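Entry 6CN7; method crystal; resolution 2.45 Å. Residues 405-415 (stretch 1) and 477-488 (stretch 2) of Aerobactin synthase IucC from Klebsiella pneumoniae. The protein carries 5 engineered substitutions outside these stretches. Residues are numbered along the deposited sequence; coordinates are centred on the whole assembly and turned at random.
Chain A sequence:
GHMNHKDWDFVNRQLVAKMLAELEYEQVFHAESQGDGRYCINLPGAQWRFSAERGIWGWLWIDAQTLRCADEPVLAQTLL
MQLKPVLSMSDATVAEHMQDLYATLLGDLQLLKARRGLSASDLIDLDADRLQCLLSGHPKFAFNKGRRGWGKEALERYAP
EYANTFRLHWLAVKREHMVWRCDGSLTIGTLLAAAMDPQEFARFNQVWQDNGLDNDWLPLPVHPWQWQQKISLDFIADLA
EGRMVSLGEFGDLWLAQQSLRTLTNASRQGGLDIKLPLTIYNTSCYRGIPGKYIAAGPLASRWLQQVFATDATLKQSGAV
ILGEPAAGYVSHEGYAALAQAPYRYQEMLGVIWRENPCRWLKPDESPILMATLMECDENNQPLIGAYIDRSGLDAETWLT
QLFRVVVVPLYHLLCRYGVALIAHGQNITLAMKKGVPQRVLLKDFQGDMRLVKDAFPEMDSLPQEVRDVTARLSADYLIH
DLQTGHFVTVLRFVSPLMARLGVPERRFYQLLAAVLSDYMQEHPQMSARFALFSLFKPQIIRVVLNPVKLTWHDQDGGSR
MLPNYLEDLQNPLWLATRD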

ATOM      1  N   VAL A 405       9.758 -39.222 -18.974  1.00 46.74           N
ATOM      2  CA  VAL A 405      10.265 -38.520 -17.798  1.00 46.32           C
ATOM      3  C   VAL A 405       9.129 -37.871 -17.010  1.00 42.60           C
ATOM      4  O   VAL A 405       9.168 -37.815 -15.778  1.00 45.39           O
ATOM      5  N   VAL A 406       8.107 -37.371 -17.697  1.00 44.56           N
ATOM      6  CA  VAL A 406       7.074 -36.534 -17.086  1.00 46.96           C
ATOM      7  C   VAL A 406       5.789 -37.313 -16.834  1.00 46.29           C
ATOM      8  O   VAL A 406       5.294 -37.359 -15.708  1.00 48.44           O
ATOM      9  N   VAL A 407       5.235 -37.937 -17.870  1.00 46.11           N
ATOM     10  CA  VAL A 407       3.868 -38.440 -17.787  1.00 46.76           C
ATOM     11  C   VAL A 407       3.821 -39.786 -17.077  1.00 48.98           C
ATOM     12  O   VAL A 407       2.930 -40.032 -16.256  1.00 48.06           O
ATOM     13  N   VAL A 408       4.770 -40.675 -17.375  1.00 47.63           N
ATOM     14  CA  VAL A 408       4.758 -42.007 -16.769  1.00 44.43           C
ATOM     15  C   VAL A 408       4.750 -41.927 -15.245  1.00 45.15           C
ATOM     16  O   VAL A 408       3.875 -42.546 -14.621  1.00 47.68           O
ATOM     17  N   PRO A 409       5.670 -41.206 -14.592  1.00 42.55           N
ATOM     18  CA  PRO A 409       5.624 -41.158 -13.118  1.00 43.45           C
ATOM     19  C   PRO A 409       4.297 -40.656 -12.579  1.00 45.27           C
ATOM     20  O   PRO A 409       3.766 -41.220 -11.613  1.00 48.38           O
ATOM     21  N   LEU A 410       3.739 -39.606 -13.182  1.00 45.59           N
ATOM     22  CA  LEU A 410       2.494 -39.038 -12.678  1.00 45.20           C
ATOM     23  C   LEU A 410       1.327 -39.996 -12.877  1.00 41.23           C
ATOM     24  O   LEU A 410       0.481 -40.144 -11.988  1.00 44.79           O
ATOM     25  N   TYR A 411       1.262 -40.658 -14.033  1.00 41.32           N
ATOM     26  CA  TYR A 411       0.171 -41.594 -14.279  1.00 38.69           C
ATOM     27  C   TYR A 411       0.319 -42.844 -13.424  1.00 46.12           C
ATOM     28  O   TYR A 411      -0.678 -43.388 -12.933  1.00 48.42           O
ATOM     29  N   HIS A 412       1.554 -43.311 -13.232  1.00 40.76           N
ATOM     30  CA  HIS A 412       1.791 -44.470 -12.377  1.00 44.74           C
ATOM     31  C   HIS A 412       1.434 -44.161 -10.929  1.00 43.35           C
ATOM     32  O   HIS A 412       0.773 -44.961 -10.256  1.00 44.54           O
ATOM     33  N   LEU A 413       1.872 -43.004 -10.427  1.00 46.77           N
ATOM     34  CA  LEU A 413       1.496 -42.592  -9.079  1.00 52.99           C
ATOM     35  C   LEU A 413      -0.016 -42.641  -8.895  1.00 55.25           C
ATOM     36  O   LEU A 413      -0.512 -43.100  -7.858  1.00 51.15           O
ATOM     37  N   LEU A 414      -0.767 -42.191  -9.904  1.00 52.04           N
ATOM     38  CA  LEU A 414      -2.224 -42.162  -9.798  1.00 49.86           C
ATOM     39  C   LEU A 414      -2.813 -43.569  -9.796  1.00 50.83           C
ATOM     40  O   LEU A 414      -3.605 -43.919  -8.913  1.00 49.00           O
ATOM     41  N   CYS A 415      -2.443 -44.389 -10.782  1.00 50.58           N
ATOM     42  CA  CYS A 415      -3.109 -45.676 -10.956  1.00 48.35           C
ATOM     43  C   CYS A 415      -2.743 -46.669  -9.862  1.00 47.71           C
ATOM     44  O   CYS A 415      -3.563 -47.528  -9.514  1.00 49.69           O
ATOM     45  N   TYR A 477     -13.034 -37.611 -11.317  1.00 62.62           N
ATOM     46  CA  TYR A 477     -12.542 -36.325 -10.828  1.00 60.48           C
ATOM     47  C   TYR A 477     -11.036 -36.197 -11.033  1.00 58.54           C
ATOM     48  O   TYR A 477     -10.536 -35.115 -11.362  1.00 57.51           O
ATOM     49  N   LEU A 478     -10.297 -37.293 -10.845  1.00 58.97           N
ATOM     50  CA  LEU A 478      -8.842 -37.212 -10.782  1.00 61.58           C
ATOM     51  C   LEU A 478      -8.188 -37.248 -12.155  1.00 63.31           C
ATOM     52  O   LEU A 478      -7.079 -36.729 -12.313  1.00 68.53           O
ATOM     53  N   ILE A 479      -8.837 -37.851 -13.152  1.00 64.78           N
ATOM     54  CA  ILE A 479      -8.273 -37.845 -14.501  1.00 67.09           C
ATOM     55  C   ILE A 479      -7.991 -36.420 -14.954  1.00 64.62           C
ATOM     56  O   ILE A 479      -6.957 -36.142 -15.572  1.00 60.57           O
ATOM     57  N   HIS A 480      -8.903 -35.494 -14.651  1.00 68.24           N
ATOM     58  CA  HIS A 480      -8.759 -34.127 -15.148  1.00 70.10           C
ATOM     59  C   HIS A 480      -7.477 -33.483 -14.633  1.00 70.08           C
ATOM     60  O   HIS A 480      -6.822 -32.725 -15.356  1.00 65.41           O
ATOM     61  N   ASP A 481      -7.104 -33.769 -13.383  1.00 73.66           N
ATOM     62  CA  ASP A 481      -5.829 -33.283 -12.867  1.00 80.22           C
ATOM     63  C   ASP A 481      -4.686 -33.624 -13.813  1.00 81.01           C
ATOM     64  O   ASP A 481      -3.660 -32.932 -13.827  1.00 83.47           O
ATOM     65  N   LEU A 482      -4.843 -34.678 -14.611  1.00 76.67           N
ATOM     66  CA  LEU A 482      -3.842 -35.082 -15.590  1.00 69.54           C
ATOM     67  C   LEU A 482      -4.245 -34.776 -17.023  1.00 61.94           C
ATOM     68  O   LEU A 482      -3.395 -34.376 -17.820  1.00 61.65           O
ATOM     69  N   GLN A 483      -5.518 -34.962 -17.381  1.00 58.18           N
ATOM     70  CA  GLN A 483      -5.977 -34.588 -18.715  1.00 54.74           C
ATOM     71  C   GLN A 483      -6.049 -33.076 -18.855  1.00 52.55           C
ATOM     72  O   GLN A 483      -5.322 -32.472 -19.653  1.00 53.44           O
ATOM     73  N   THR A 484      -6.931 -32.443 -18.082  1.00 52.07           N
ATOM     74  CA  THR A 484      -7.064 -30.993 -18.142  1.00 52.80           C
ATOM     75  C   THR A 484      -5.814 -30.307 -17.604  1.00 55.89           C
ATOM     76  O   THR A 484      -5.361 -29.300 -18.161  1.00 61.35           O
ATOM     77  N   GLY A 485      -5.233 -30.847 -16.531  1.00 53.70           N
ATOM     78  CA  GLY A 485      -4.143 -30.157 -15.862  1.00 54.84           C
ATOM     79  C   GLY A 485      -2.843 -30.184 -16.642  1.00 57.30           C
ATOM     80  O   GLY A 485      -2.122 -29.183 -16.690  1.00 61.93           O
ATOM     81  N   HIS A 486      -2.514 -31.322 -17.251  1.00 52.41           N
ATOM     82  CA  HIS A 486      -1.264 -31.456 -17.991  1.00 51.12           C
ATOM     83  C   HIS A 486      -1.461 -31.476 -19.499  1.00 49.73           C
ATOM     84  O   HIS A 486      -0.766 -30.754 -20.219  1.00 51.37           O
ATOM     85  N   PHE A 487      -2.389 -32.286 -20.011  1.00 47.30           N
ATOM     86  CA  PHE A 487      -2.540 -32.385 -21.459  1.00 47.02           C
ATOM     87  C   PHE A 487      -3.148 -31.111 -22.035  1.00 47.08           C
ATOM     88  O   PHE A 487      -2.606 -30.523 -22.977  1.00 45.34           O
ATOM     89  N   VAL A 488      -4.274 -30.664 -21.477  1.00 50.04           N
ATOM     90  CA  VAL A 488      -4.969 -29.511 -22.039  1.00 47.61           C
ATOM     91  C   VAL A 488      -4.251 -28.210 -21.700  1.00 47.55           C
ATOM     92  O   VAL A 488      -4.303 -27.251 -22.478  1.00 48.99           O
TER

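The most unusual feature of this contact is a histidine ring set among valines at one end of an otherwise apolar seam, with no hydrogen bond joining the two helices anywhere along it. The helices run nearly antiparallel, at 170° between their N-to-C directions, and their axes come no closer than 11.1 Å. That spacing is wide enough to be filled by side chains, and a modest 405 Å² is buried between the two stretches.

His 486 points toward the first helix with chi1 in t and chi2 at 70°. Its CE1 lies 3.6 Å from CG1 of Val 406, and its NE2 lies 4.0 Å from CG2 of Val 407, both methyls approaching the ring obliquely. The imidazole packs carbon and nitrogen alike against methyl groups, and its ND1 is hydrogen-bonded elsewhere in the structure. Both valines hold chi1 in t. Val 406 points toward the second helix and Val 407 sideways, and each brings one methyl of a short, branched side chain to the ring. Val 407 also touches Phe 487, its CG1 standing 4.2 Å from CE1 at the edge of the phenyl ring. Phe 487 sets out sideways, but with chi1 in m the end of its long side chain comes nearer to the first helix.

In the middle, Leu 482 points toward the other helix and is the residue most covered by it. Here the backbones approach most closely among the register pairs, with CA of Tyr 411 and CA of Leu 482 7.8 Å apart. With chi1 in t and chi2 in p, the leucine places CD2 3.6 Å from CD1 of Tyr 411 and CD1 4.5 Å from CB of Leu 410. A forked, flexible side chain suits this position because its two methyls can meet two different neighbours. Tyr 411 leaves its helix sideways, chi1 in t, offering ring carbon to the leucine while its OH is hydrogen-bonded elsewhere in the structure. Leu 410, in the m, t rotamer, points toward the second helix.

Leu 414 closes the other end. It points toward the second helix in the t, p rotamer, and its CD1 meets CD1 of Leu 478 at 4.0 Å, while its CD2 lies 4.4 Å from CD1 of Ile 479. Leu 478 points toward the first helix, with chi1 in m and chi2 in t. Ile 479 starts sideways, yet its m, m rotamer brings its terminal methyl closer, so a long aliphatic chain can contribute even from the flank.

The side-chain hydrogen bond within the second stretch lies away from this seam. On the second helix, His 480 ND1 and Thr 484 OG1 form a hydrogen bond of 3.2 Å, one turn apart and out of reach of the first helix. The contact itself rests on shape and on the burial of apolar surface.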

ATOM      1  CB  VAL A 405      11.313 -37.481 -18.235  1.00 48.45           C
ATOM      2  CG1 VAL A 405      11.586 -36.468 -17.123  1.00 52.29           C
ATOM      3  CG2 VAL A 405      12.605 -38.182 -18.642  1.00 48.79           C
ATOM      4  CB  VAL A 406       6.808 -35.293 -17.969  1.00 46.84           C
ATOM      5  CG1 VAL A 406       5.686 -34.444 -17.377  1.00 49.88           C
ATOM      6  CG2 VAL A 406       8.074 -34.463 -18.123  1.00 46.78           C
ATOM      7  CB  VAL A 407       3.251 -38.518 -19.196  1.00 46.72           C
ATOM      8  CG1 VAL A 407       1.811 -39.010 -19.126  1.00 42.83           C
ATOM      9  CG2 VAL A 407       3.317 -37.155 -19.880  1.00 47.27           C
ATOM     10  CB  VAL A 408       5.920 -42.846 -17.310  1.00 51.86           C
ATOM     11  CG1 VAL A 408       5.974 -44.206 -16.615  1.00 49.57           C
ATOM     12  CG2 VAL A 408       5.787 -43.025 -18.818  1.00 53.63           C
ATOM     13  CB  PRO A 409       6.775 -40.206 -12.756  1.00 43.65           C
ATOM     14  CG  PRO A 409       7.624 -40.130 -13.964  1.00 46.62           C
ATOM     15  CD  PRO A 409       6.747 -40.367 -15.139  1.00 42.97           C
ATOM     16  CB  LEU A 410       2.215 -37.703 -13.368  1.00 44.13           C
ATOM     17  CG  LEU A 410       3.226 -36.588 -13.085  1.00 49.61           C
ATOM     18  CD1 LEU A 410       2.943 -35.382 -13.960  1.00 52.62           C
ATOM     19  CD2 LEU A 410       3.204 -36.195 -11.615  1.00 53.68           C
ATOM     20  CB  TYR A 411       0.125 -41.954 -15.762  1.00 38.49           C
ATOM     21  CG  TYR A 411      -1.093 -42.749 -16.169  1.00 43.04           C
ATOM     22  CD1 TYR A 411      -2.372 -42.255 -15.951  1.00 42.64           C
ATOM     23  CD2 TYR A 411      -0.966 -43.983 -16.790  1.00 41.76           C
ATOM     24  CE1 TYR A 411      -3.491 -42.973 -16.325  1.00 40.35           C
ATOM     25  CE2 TYR A 411      -2.078 -44.709 -17.169  1.00 44.03           C
ATOM     26  CZ  TYR A 411      -3.337 -44.198 -16.936  1.00 44.09           C
ATOM     27  OH  TYR A 411      -4.448 -44.919 -17.312  1.00 48.35           O
ATOM     28  CB  HIS A 412       3.251 -44.911 -12.493  1.00 49.60           C
ATOM     29  CG  HIS A 412       3.619 -46.041 -11.583  1.00 50.92           C
ATOM     30  ND1 HIS A 412       3.128 -47.318 -11.742  1.00 51.78           N
ATOM     31  CD2 HIS A 412       4.439 -46.086 -10.507  1.00 52.71           C
ATOM     32  CE1 HIS A 412       3.625 -48.100 -10.803  1.00 51.00           C
ATOM     33  NE2 HIS A 412       4.423 -47.377 -10.040  1.00 54.34           N
ATOM     34  CB  LEU A 413       2.027 -41.184  -8.800  1.00 51.14           C
ATOM     35  CG  LEU A 413       1.771 -40.607  -7.403  1.00 52.42           C
ATOM     36  CD1 LEU A 413       2.433 -41.456  -6.330  1.00 53.18           C
ATOM     37  CD2 LEU A 413       2.265 -39.172  -7.326  1.00 50.04           C
ATOM     38  CB  LEU A 414      -2.811 -41.339 -10.945  1.00 50.01           C
ATOM     39  CG  LEU A 414      -4.335 -41.395 -11.114  1.00 55.65           C
ATOM     40  CD1 LEU A 414      -5.035 -40.885  -9.865  1.00 57.73           C
ATOM     41  CD2 LEU A 414      -4.772 -40.605 -12.336  1.00 55.79           C
ATOM     42  CB  CYS A 415      -2.771 -46.256 -12.326  1.00 47.58           C
ATOM     43  SG  CYS A 415      -3.319 -45.220 -13.691  1.00 50.19           S
ATOM     44  CB  TYR A 477     -12.874 -36.155  -9.343  1.00 62.02           C
ATOM     45  CG  TYR A 477     -14.135 -35.377  -9.030  1.00 64.91           C
ATOM     46  CD1 TYR A 477     -14.254 -34.035  -9.372  1.00 65.23           C
ATOM     47  CD2 TYR A 477     -15.191 -35.976  -8.354  1.00 66.74           C
ATOM     48  CE1 TYR A 477     -15.403 -33.320  -9.071  1.00 66.15           C
ATOM     49  CE2 TYR A 477     -16.337 -35.269  -8.044  1.00 69.81           C
ATOM     50  CZ  TYR A 477     -16.440 -33.942  -8.408  1.00 69.79           C
ATOM     51  OH  TYR A 477     -17.584 -33.240  -8.103  1.00 73.83           O
ATOM     52  CB  LEU A 478      -8.297 -38.352  -9.919  1.00 64.82           C
ATOM     53  CG  LEU A 478      -8.713 -38.322  -8.445  1.00 70.65           C
ATOM     54  CD1 LEU A 478      -8.157 -39.532  -7.719  1.00 73.02           C
ATOM     55  CD2 LEU A 478      -8.254 -37.035  -7.769  1.00 70.94           C
ATOM     56  CB  ILE A 479      -9.222 -38.570 -15.476  1.00 72.06           C
ATOM     57  CG1 ILE A 479      -9.209 -40.077 -15.211  1.00 71.72           C
ATOM     58  CG2 ILE A 479      -8.841 -38.289 -16.935  1.00 75.40           C
ATOM     59  CD1 ILE A 479      -7.864 -40.740 -15.457  1.00 72.19           C
ATOM     60  CB  HIS A 480      -9.979 -33.300 -14.756  1.00 73.07           C
ATOM     61  CG  HIS A 480     -11.239 -33.742 -15.432  1.00 78.30           C
ATOM     62  ND1 HIS A 480     -11.535 -33.417 -16.738  1.00 78.73           N
ATOM     63  CD2 HIS A 480     -12.268 -34.502 -14.991  1.00 78.78           C
ATOM     64  CE1 HIS A 480     -12.696 -33.949 -17.069  1.00 79.25           C
ATOM     65  NE2 HIS A 480     -13.162 -34.614 -16.027  1.00 80.09           N
ATOM     66  CB  ASP A 481      -5.557 -33.872 -11.474  1.00 86.82           C
ATOM     67  CG  ASP A 481      -5.691 -32.840 -10.359  1.00 89.72           C
ATOM     68  OD1 ASP A 481      -6.019 -31.672 -10.655  1.00 89.04           O
ATOM     69  OD2 ASP A 481      -5.463 -33.199  -9.181  1.00 89.89           O
ATOM     70  CB  LEU A 482      -3.551 -36.582 -15.457  1.00 69.98           C
ATOM     71  CG  LEU A 482      -2.410 -37.124 -16.324  1.00 71.38           C
ATOM     72  CD1 LEU A 482      -1.107 -36.378 -16.055  1.00 70.72           C
ATOM     73  CD2 LEU A 482      -2.224 -38.614 -16.084  1.00 72.73           C
ATOM     74  CB  GLN A 483      -7.347 -35.207 -18.999  1.00 55.83           C
ATOM     75  CG  GLN A 483      -7.301 -36.621 -19.526  1.00 57.92           C
ATOM     76  CD  GLN A 483      -8.673 -37.132 -19.913  1.00 59.19           C
ATOM     77  OE1 GLN A 483      -9.689 -36.642 -19.424  1.00 61.54           O
ATOM     78  NE2 GLN A 483      -8.710 -38.117 -20.802  1.00 62.94           N
ATOM     79  CB  THR A 484      -8.299 -30.550 -17.355  1.00 48.93           C
ATOM     80  OG1 THR A 484      -9.454 -31.254 -17.830  1.00 53.46           O
ATOM     81  CG2 THR A 484      -8.528 -29.055 -17.506  1.00 46.20           C
ATOM     82  CB  HIS A 486      -0.512 -32.725 -17.557  1.00 52.67           C
ATOM     83  CG  HIS A 486       0.879 -32.808 -18.104  1.00 52.68           C
ATOM     84  ND1 HIS A 486       1.895 -31.980 -17.679  1.00 51.81           N
ATOM     85  CD2 HIS A 486       1.415 -33.602 -19.061  1.00 51.76           C
ATOM     86  CE1 HIS A 486       3.003 -32.270 -18.340  1.00 48.39           C
ATOM     87  NE2 HIS A 486       2.738 -33.249 -19.185  1.00 49.25           N
ATOM     88  CB  PHE A 487      -3.394 -33.602 -21.826  1.00 47.48           C
ATOM     89  CG  PHE A 487      -2.799 -34.924 -21.414  1.00 45.88           C
ATOM     90  CD1 PHE A 487      -1.513 -35.008 -20.900  1.00 42.11           C
ATOM     91  CD2 PHE A 487      -3.533 -36.090 -21.554  1.00 48.75           C
ATOM     92  CE1 PHE A 487      -0.980 -36.229 -20.528  1.00 48.11           C
ATOM     93  CE2 PHE A 487      -3.003 -37.311 -21.187  1.00 49.19           C
ATOM     94  CZ  PHE A 487      -1.726 -37.380 -20.673  1.00 48.61           C
ATOM     95  CB  VAL A 488      -6.428 -29.476 -21.550  1.00 48.64           C
ATOM     96  CG1 VAL A 488      -7.156 -28.250 -22.096  1.00 51.04           C
ATOM     97  CG2 VAL A 488      -7.157 -30.744 -21.958  1.00 47.38           C
TER